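Amphiphysin (PDB 1URU) senses and binds curved membranes through its BAR domain, a crescent-shaped coiled-coil dimer, and probably acts in this way in endocytosis. Local coordinates at the interface of chains A and B. Residues are numbered along the deposited sequence; one frame, centred on the assembly and turned at random. Chains: chain A/B, Amphiphysin.

All three patches lie along the BAR dimer interface, and helix 172-239 of both chains supplies residues to each. Contact 1 sits in the middle: its C-alpha centre is about 10 Å from that of contact 2, with which it shares A:Tyr226 and A:Glu230, and about 11 Å from that of contact 3, with which it shares B:Val205. The C-alpha centres of contacts 2 and 3 are about 21 Å apart. Apolar packing thus passes to ring stacking on one flank and a salt-bridged loop on the other. Two-fold symmetry repeats each patch; together they should help set the angle between monomers and hence the crescent's curvature.

Contact 1: the interface of chains A and B. Residues chain A 78, 81, 85, 226, 229-230, 233; chain B 205, 208-209, 212.
This is an apolar helix-bundle interface, in which helix 172-239 of chain B packs between helices 35-84 and 172-239 of chain A and joins two monomers into the BAR dimer. B:Phe212 is the main wedge, hiding 104 Å² against chain A. Its CG stands anti to the carbonyl carbon (chi1 -71°), which sends the flat ring in among A:Tyr226, A:Leu229 and A:Val233. A:Leu229 covers one face, its CB toward the rim 3.6 Å from B:Phe212 CD1. The side chains of A:Tyr226 and B:Phe212 cross at about a right angle, though their ring planes are only some 40° apart; B:Phe212 CE2 lies in plane at the tyrosine edge, and CE2 of A:Tyr226 is 3.7 Å from CD2 of B:Phe212. An aromatic fits, offering a broad face to A:Leu229 and a thin rim to A:Tyr226 and A:Val233. On the other helix, A:Val81 and B:Leu208 meet tip to tip, CG1 to CD1 at 3.6 Å, two branched aliphatics whose methyls pack together. CG2 of A:Val233 touches the phenyl rim, while CG1, anti to the backbone N (chi1 171°), turns to the B:Val205 backbone. Beside this apolar core, the A:Glu230 carboxylate and B:Gln209 amide lie nearly coplanar, OE2 to NE2 at 3.3 Å, a polar contact too long for a hydrogen bond.

Contact 2: the interface of chains A and B. Residues chain A 222-223, 226-227, 230; chain B 215-216, 219.
Stacking of flat groups against aliphatic carbons dominates this stretch of the coiled-coil dimer interface, where the two copies of helix 172-239 cross. The A:Tyr226 ring offers one face to B:Glu215. The glutamate bends at chi2 (-90°), so that its CB sits above the ring centre, 3.4 Å from the centroid, and the carboxylate runs on nearly parallel to the ring, 9° from its plane. OE2 is 3.4 Å from the phenolic OH of A:Tyr226, a stacked contact rather than a hydrogen bond. B:Glu215 fits because its methylenes cover the ring while the flat carboxylate lies over the phenol end, CD 3.6 Å from A:Tyr226 CZ. B:His219 is covered similarly by A:Thr222, whose methyl CG2, anti to the backbone N, stands over the middle of the imidazole, 3.7 Å from its centroid. Small A:Ala223 lets the helices come close, its CB 4.0 Å from CB of B:His219. Among polar groups, B:Gln216 bends at chi2 (67°), bringing its amide to the chain A backbone, and its CG lies 3.6 Å from the A:Glu230 carboxylate oxygen OE1. As modelled, the amide oxygen OE1 of B:Gln216 clashes with the carbonyl O of A:Ala223 at 3.1 Å, both being acceptors; a turned amide, with NE2 in that place, would probably donate instead.

Contact 3: the interface of chains A and B. Residues chain A 86, 88-89, 236, 240; chain B 197, 200-201, 205.
On chain A, the backbone leaves helix 35-84 and is extended at A:Glu86 (phi/psi -95/150°) and again at A:Trp89, whereas the facing chain B residues are helical. This loop brings acid and indole together against helix 172-239 of chain B. A:Glu86, extended beyond CG, reaches B:Arg200 in a salt bridge in which NH1 faces both oxygens, 2.9 Å from OE1 and 3.0 Å from OE2, its N-H not aimed at OE1; the carboxylate CD lies at the guanidinium edge, in plane, although the planes are 42° apart. A:Gln88 steadies the acid from its own chain: NE2 gives a hydrogen bond of 2.8 Å to the anti lone pair of A:Glu86 OE1. B:Arg200 is held by B:Tyr197: NE donates to its carbonyl O at 2.8 Å from above the carbonyl plane, not along a lone pair, and lies over the centre of its ring. Long side chains with several polar atoms suit this polar junction between chains, and the nearby positive charge would tend to favour an ionised carboxylate. The A:Trp89 indole is sandwiched, CB of A:Glu86 over the centre of one face and B:Ile201 CG1 toward the rim of the other, 3.5 Å from CZ2. B:Ile201 CG2 meets A:Ser240 OG at 3.5 Å. A:Leu236 crosses B:Val205 at about a right angle, CG to CG1 at 3.7 Å. The salt bridge and the clamped tryptophan tie the loop after helix 35-84 to the partner and so probably brace this part of the dimer interface.

Contact 1: the interface of chains A and B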
loop_
_atom_site.group_PDB
_atom_site.type_symbol
_atom_site.label_atom_id
_atom_site.label_comp_id
_atom_site.label_asym_id
_atom_site.label_seq_id
_atom_site.Cartn_x
_atom_site.Cartn_y
_atom_site.Cartn_z
HETATM N N MSE A 78 -3.272 13.435 -0.802
HETATM C CA MSE A 78 -2.515 14.668 -0.562
HETATM C C MSE A 78 -3.041 15.783 -1.457
HETATM O O MSE A 78 -3.012 16.940 -1.090
HETATM C CB MSE A 78 -1.022 14.419 -0.760
HETATM C CG MSE A 78 -0.446 13.572 0.357
HETATM SE SE MSE A 78 -0.668 14.396 2.187
HETATM C CE MSE A 78 0.304 15.999 1.816
ATOM N N VAL A 81 -5.783 17.133 0.594
ATOM C CA VAL A 81 -5.347 17.939 1.709
ATOM C C VAL A 81 -4.949 19.296 1.144
ATOM O O VAL A 81 -5.266 20.332 1.732
ATOM C CB VAL A 81 -4.140 17.343 2.441
ATOM C CG1 VAL A 81 -3.618 18.330 3.451
ATOM C CG2 VAL A 81 -4.501 16.031 3.129
ATOM N N TYR A 85 -7.074 22.843 2.105
ATOM C CA TYR A 85 -6.221 23.787 2.794
ATOM C C TYR A 85 -6.196 24.962 1.871
ATOM O O TYR A 85 -5.929 24.815 0.682
ATOM C CB TYR A 85 -4.827 23.205 2.908
ATOM C CG TYR A 85 -3.943 23.769 3.980
ATOM C CD1 TYR A 85 -3.533 22.984 5.044
ATOM C CD2 TYR A 85 -3.457 25.056 3.900
ATOM C CE1 TYR A 85 -2.700 23.472 6.011
ATOM C CE2 TYR A 85 -2.619 25.556 4.866
ATOM C CZ TYR A 85 -2.244 24.753 5.916
ATOM O OH TYR A 85 -1.403 25.239 6.866
ATOM N N TYR A 226 7.088 14.552 6.756
ATOM C CA TYR A 226 5.916 14.557 7.611
ATOM C C TYR A 226 6.131 15.387 8.879
ATOM O O TYR A 226 5.157 15.931 9.367
ATOM C CB TYR A 226 5.397 13.127 7.914
ATOM C CG TYR A 226 4.450 12.595 6.838
ATOM C CD1 TYR A 226 4.737 11.440 6.099
ATOM C CD2 TYR A 226 3.289 13.266 6.541
ATOM C CE1 TYR A 226 3.856 10.978 5.100
ATOM C CE2 TYR A 226 2.423 12.824 5.570
ATOM C CZ TYR A 226 2.697 11.686 4.855
ATOM O OH TYR A 226 1.790 11.314 3.909
ATOM N N LEU A 229 5.548 18.803 7.787
ATOM C CA LEU A 229 4.112 18.991 7.620
ATOM C C LEU A 229 3.440 19.197 8.980
ATOM O O LEU A 229 2.565 20.051 9.151
ATOM C CB LEU A 229 3.504 17.765 6.919
ATOM C CG LEU A 229 3.685 17.647 5.406
ATOM C CD1 LEU A 229 3.201 16.305 4.933
ATOM C CD2 LEU A 229 2.943 18.743 4.686
ATOM N N GLU A 230 3.876 18.415 9.949
ATOM C CA GLU A 230 3.457 18.604 11.318
ATOM C C GLU A 230 3.707 20.034 11.777
ATOM O O GLU A 230 2.829 20.637 12.373
ATOM C CB GLU A 230 4.220 17.656 12.233
ATOM C CG GLU A 230 3.332 16.823 13.130
ATOM C CD GLU A 230 4.111 15.783 13.905
ATOM O OE1 GLU A 230 5.239 15.381 13.496
ATOM O OE2 GLU A 230 3.564 15.375 14.949
ATOM N N VAL A 233 1.536 22.791 10.279
ATOM C CA VAL A 233 0.157 22.727 10.759
ATOM C C VAL A 233 0.058 23.227 12.207
ATOM O O VAL A 233 -0.997 23.689 12.617
ATOM C CB VAL A 233 -0.436 21.299 10.600
ATOM C CG1 VAL A 233 -1.778 21.171 11.283
ATOM C CG2 VAL A 233 -0.601 20.949 9.128
ATOM N N VAL B 205 -6.808 21.579 11.238
ATOM C CA VAL B 205 -5.553 21.660 11.938
ATOM C C VAL B 205 -5.479 20.457 12.883
ATOM O O VAL B 205 -4.435 19.836 13.010
ATOM C CB VAL B 205 -5.315 23.045 12.674
ATOM C CG1 VAL B 205 -5.429 24.221 11.695
ATOM C CG2 VAL B 205 -6.243 23.247 13.821
ATOM N N LEU B 208 -5.361 16.881 10.501
ATOM C CA LEU B 208 -4.027 16.785 9.903
ATOM C C LEU B 208 -2.890 16.656 10.934
ATOM O O LEU B 208 -1.903 16.019 10.647
ATOM C CB LEU B 208 -3.787 17.962 8.950
ATOM C CG LEU B 208 -4.760 18.086 7.766
ATOM C CD1 LEU B 208 -4.388 19.239 6.880
ATOM C CD2 LEU B 208 -4.775 16.823 6.939
ATOM N N GLN B 209 -3.019 17.231 12.126
ATOM C CA GLN B 209 -1.970 17.109 13.158
ATOM C C GLN B 209 -1.868 15.664 13.557
ATOM O O GLN B 209 -0.776 15.112 13.633
ATOM C CB GLN B 209 -2.276 17.954 14.406
ATOM C CG GLN B 209 -1.148 18.076 15.480
ATOM C CD GLN B 209 -0.645 16.735 16.142
ATOM O OE1 GLN B 209 -1.292 16.162 17.040
ATOM N NE2 GLN B 209 0.530 16.274 15.696
ATOM N N PHE B 212 -0.555 13.653 10.391
ATOM C CA PHE B 212 0.848 13.870 10.022
ATOM C C PHE B 212 1.822 13.315 11.036
ATOM O O PHE B 212 2.894 12.881 10.670
ATOM C CB PHE B 212 1.097 15.349 9.754
ATOM C CG PHE B 212 0.467 15.836 8.478
ATOM C CD1 PHE B 212 0.240 17.190 8.283
ATOM C CD2 PHE B 212 0.089 14.936 7.466
ATOM C CE1 PHE B 212 -0.338 17.655 7.101
ATOM C CE2 PHE B 212 -0.491 15.390 6.293
ATOM C CZ PHE B 212 -0.701 16.767 6.106
#

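Contact 2: the interface of chains A and B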
loop_
_atom_site.group_PDB
_atom_site.type_symbol
_atom_site.label_atom_id
_atom_site.label_comp_id
_atom_site.label_asym_id
_atom_site.label_seq_id
_atom_site.Cartn_x
_atom_site.Cartn_y
_atom_site.Cartn_z
ATOM N N THR A 222 10.798 10.373 3.847
ATOM C CA THR A 222 9.367 10.582 4.070
ATOM C C THR A 222 9.102 11.009 5.514
ATOM O O THR A 222 8.165 11.740 5.761
ATOM C CB THR A 222 8.527 9.307 3.746
ATOM O OG1 THR A 222 8.641 8.938 2.375
ATOM C CG2 THR A 222 7.068 9.596 3.849
ATOM N N ALA A 223 9.913 10.570 6.472
ATOM C CA ALA A 223 9.700 10.991 7.865
ATOM C C ALA A 223 9.996 12.483 8.061
ATOM O O ALA A 223 9.200 13.227 8.648
ATOM C CB ALA A 223 10.518 10.156 8.819
ATOM N N TYR A 226 7.088 14.552 6.756
ATOM C CA TYR A 226 5.916 14.557 7.611
ATOM C C TYR A 226 6.131 15.387 8.879
ATOM O O TYR A 226 5.157 15.931 9.367
ATOM C CB TYR A 226 5.397 13.127 7.914
ATOM C CG TYR A 226 4.450 12.595 6.838
ATOM C CD1 TYR A 226 4.737 11.440 6.099
ATOM C CD2 TYR A 226 3.289 13.266 6.541
ATOM C CE1 TYR A 226 3.856 10.978 5.100
ATOM C CE2 TYR A 226 2.423 12.824 5.570
ATOM C CZ TYR A 226 2.697 11.686 4.855
ATOM O OH TYR A 226 1.790 11.314 3.909
ATOM N N SER A 227 7.356 15.539 9.399
ATOM C CA SER A 227 7.525 16.437 10.555
ATOM C C SER A 227 7.573 17.874 10.091
ATOM O O SER A 227 7.213 18.777 10.833
ATOM C CB SER A 227 8.732 16.109 11.442
ATOM O OG SER A 227 9.935 16.124 10.740
ATOM N N GLU A 230 3.876 18.415 9.949
ATOM C CA GLU A 230 3.457 18.604 11.318
ATOM C C GLU A 230 3.707 20.034 11.777
ATOM O O GLU A 230 2.829 20.637 12.373
ATOM C CB GLU A 230 4.220 17.656 12.233
ATOM C CG GLU A 230 3.332 16.823 13.130
ATOM C CD GLU A 230 4.111 15.783 13.905
ATOM O OE1 GLU A 230 5.239 15.381 13.496
ATOM O OE2 GLU A 230 3.564 15.375 14.949
ATOM N N GLU B 215 1.844 9.450 10.640
ATOM C CA GLU B 215 2.727 9.189 9.522
ATOM C C GLU B 215 4.179 9.343 9.966
ATOM O O GLU B 215 4.994 8.471 9.743
ATOM C CB GLU B 215 2.432 10.137 8.367
ATOM C CG GLU B 215 1.050 9.991 7.752
ATOM C CD GLU B 215 0.981 8.989 6.608
ATOM O OE1 GLU B 215 1.825 8.093 6.503
ATOM O OE2 GLU B 215 0.049 9.106 5.801
ATOM N N GLN B 216 4.489 10.446 10.627
ATOM C CA GLN B 216 5.859 10.735 11.047
ATOM C C GLN B 216 6.414 9.607 11.897
ATOM O O GLN B 216 7.494 9.099 11.640
ATOM C CB GLN B 216 5.920 12.077 11.811
ATOM C CG GLN B 216 6.873 12.159 13.036
ATOM C CD GLN B 216 8.333 12.064 12.662
ATOM O OE1 GLN B 216 8.788 12.720 11.726
ATOM N NE2 GLN B 216 9.076 11.247 13.394
ATOM N N HIS B 219 6.905 6.255 9.951
ATOM C CA HIS B 219 7.952 6.283 8.956
ATOM C C HIS B 219 9.335 6.341 9.602
ATOM O O HIS B 219 10.276 5.745 9.109
ATOM C CB HIS B 219 7.718 7.444 7.991
ATOM C CG HIS B 219 6.755 7.118 6.896
ATOM N ND1 HIS B 219 6.987 6.114 5.987
ATOM C CD2 HIS B 219 5.551 7.649 6.574
ATOM C CE1 HIS B 219 5.968 6.043 5.147
ATOM N NE2 HIS B 219 5.088 6.974 5.471
#

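Contact 3: the interface of chains A and B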
loop_
_atom_site.group_PDB
_atom_site.type_symbol
_atom_site.label_atom_id
_atom_site.label_comp_id
_atom_site.label_asym_id
_atom_site.label_seq_id
_atom_site.Cartn_x
_atom_site.Cartn_y
_atom_site.Cartn_z
ATOM N N GLU A 86 -6.501 26.136 2.395
ATOM C CA GLU A 86 -6.760 27.279 1.538
ATOM C C GLU A 86 -5.518 28.148 1.334
ATOM O O GLU A 86 -4.650 28.216 2.217
ATOM C CB GLU A 86 -7.916 28.070 2.111
ATOM C CG GLU A 86 -9.100 27.164 2.399
ATOM C CD GLU A 86 -10.403 27.902 2.537
ATOM O OE1 GLU A 86 -10.386 29.147 2.694
ATOM O OE2 GLU A 86 -11.450 27.221 2.493
ATOM N N GLN A 88 -5.006 31.312 1.415
ATOM C CA GLN A 88 -4.855 32.418 2.334
ATOM C C GLN A 88 -4.375 32.017 3.747
ATOM O O GLN A 88 -3.999 32.889 4.537
ATOM C CB GLN A 88 -6.178 33.212 2.397
ATOM C CG GLN A 88 -7.183 32.727 3.430
ATOM C CD GLN A 88 -8.245 31.790 2.874
ATOM O OE1 GLN A 88 -8.240 31.436 1.671
ATOM N NE2 GLN A 88 -9.177 31.391 3.756
ATOM N N TRP A 89 -4.427 30.725 4.088
ATOM C CA TRP A 89 -3.938 30.255 5.395
ATOM C C TRP A 89 -2.425 30.201 5.380
ATOM O O TRP A 89 -1.808 30.083 4.320
ATOM C CB TRP A 89 -4.508 28.871 5.744
ATOM C CG TRP A 89 -6.013 28.827 5.811
ATOM C CD1 TRP A 89 -6.850 29.884 5.773
ATOM C CD2 TRP A 89 -6.843 27.667 5.908
ATOM N NE1 TRP A 89 -8.157 29.470 5.826
ATOM C CE2 TRP A 89 -8.181 28.107 5.921
ATOM C CE3 TRP A 89 -6.595 26.295 5.974
ATOM C CZ2 TRP A 89 -9.264 27.224 6.005
ATOM C CZ3 TRP A 89 -7.660 25.429 6.060
ATOM C CH2 TRP A 89 -8.977 25.888 6.066
ATOM N N LEU A 236 -0.236 27.010 11.869
ATOM C CA LEU A 236 -1.611 27.395 11.546
ATOM C C LEU A 236 -2.535 27.231 12.758
ATOM O O LEU A 236 -3.456 28.004 12.953
ATOM C CB LEU A 236 -2.148 26.602 10.357
ATOM C CG LEU A 236 -3.598 26.960 9.998
ATOM C CD1 LEU A 236 -3.757 28.452 9.733
ATOM C CD2 LEU A 236 -4.082 26.159 8.814
ATOM N N SER A 240 -4.275 30.783 13.965
ATOM C CA SER A 240 -5.735 30.788 13.906
ATOM C C SER A 240 -6.423 30.667 15.272
ATOM O O SER A 240 -7.640 30.852 15.346
ATOM C CB SER A 240 -6.253 29.677 12.987
ATOM O OG SER A 240 -6.619 28.532 13.737
ATOM N N TYR B 197 -18.961 26.867 9.084
ATOM C CA TYR B 197 -17.928 27.206 8.131
ATOM C C TYR B 197 -16.622 27.559 8.825
ATOM O O TYR B 197 -15.550 27.216 8.343
ATOM C CB TYR B 197 -18.390 28.376 7.251
ATOM C CG TYR B 197 -17.512 28.580 6.053
ATOM C CD1 TYR B 197 -17.329 27.551 5.122
ATOM C CD2 TYR B 197 -16.828 29.774 5.860
ATOM C CE1 TYR B 197 -16.489 27.710 4.020
ATOM C CE2 TYR B 197 -15.994 29.951 4.752
ATOM C CZ TYR B 197 -15.828 28.909 3.839
ATOM O OH TYR B 197 -15.005 29.065 2.748
ATOM N N ARG B 200 -14.327 24.787 10.165
ATOM C CA ARG B 200 -13.467 24.110 9.172
ATOM C C ARG B 200 -11.960 24.184 9.453
ATOM O O ARG B 200 -11.245 23.227 9.184
ATOM C CB ARG B 200 -13.777 24.582 7.724
ATOM C CG ARG B 200 -12.878 25.686 7.171
ATOM C CD ARG B 200 -13.423 26.463 5.963
ATOM N NE ARG B 200 -13.675 27.858 6.365
ATOM C CZ ARG B 200 -13.030 28.929 5.904
ATOM N NH1 ARG B 200 -12.110 28.834 4.956
ATOM N NH2 ARG B 200 -13.348 30.123 6.381
ATOM N N ILE B 201 -11.481 25.315 9.960
ATOM C CA ILE B 201 -10.052 25.526 10.160
ATOM C C ILE B 201 -9.608 24.646 11.305
ATOM O O ILE B 201 -8.706 23.836 11.149
ATOM C CB ILE B 201 -9.726 27.005 10.518
ATOM C CG1 ILE B 201 -9.988 27.953 9.345
ATOM C CG2 ILE B 201 -8.250 27.151 10.953
ATOM C CD1 ILE B 201 -10.322 29.386 9.789
ATOM N N VAL B 205 -6.808 21.579 11.238
ATOM C CA VAL B 205 -5.553 21.660 11.938
ATOM C C VAL B 205 -5.479 20.457 12.883
ATOM O O VAL B 205 -4.435 19.836 13.010
ATOM C CB VAL B 205 -5.315 23.045 12.674
ATOM C CG1 VAL B 205 -5.429 24.221 11.695
ATOM C CG2 VAL B 205 -6.243 23.247 13.821
#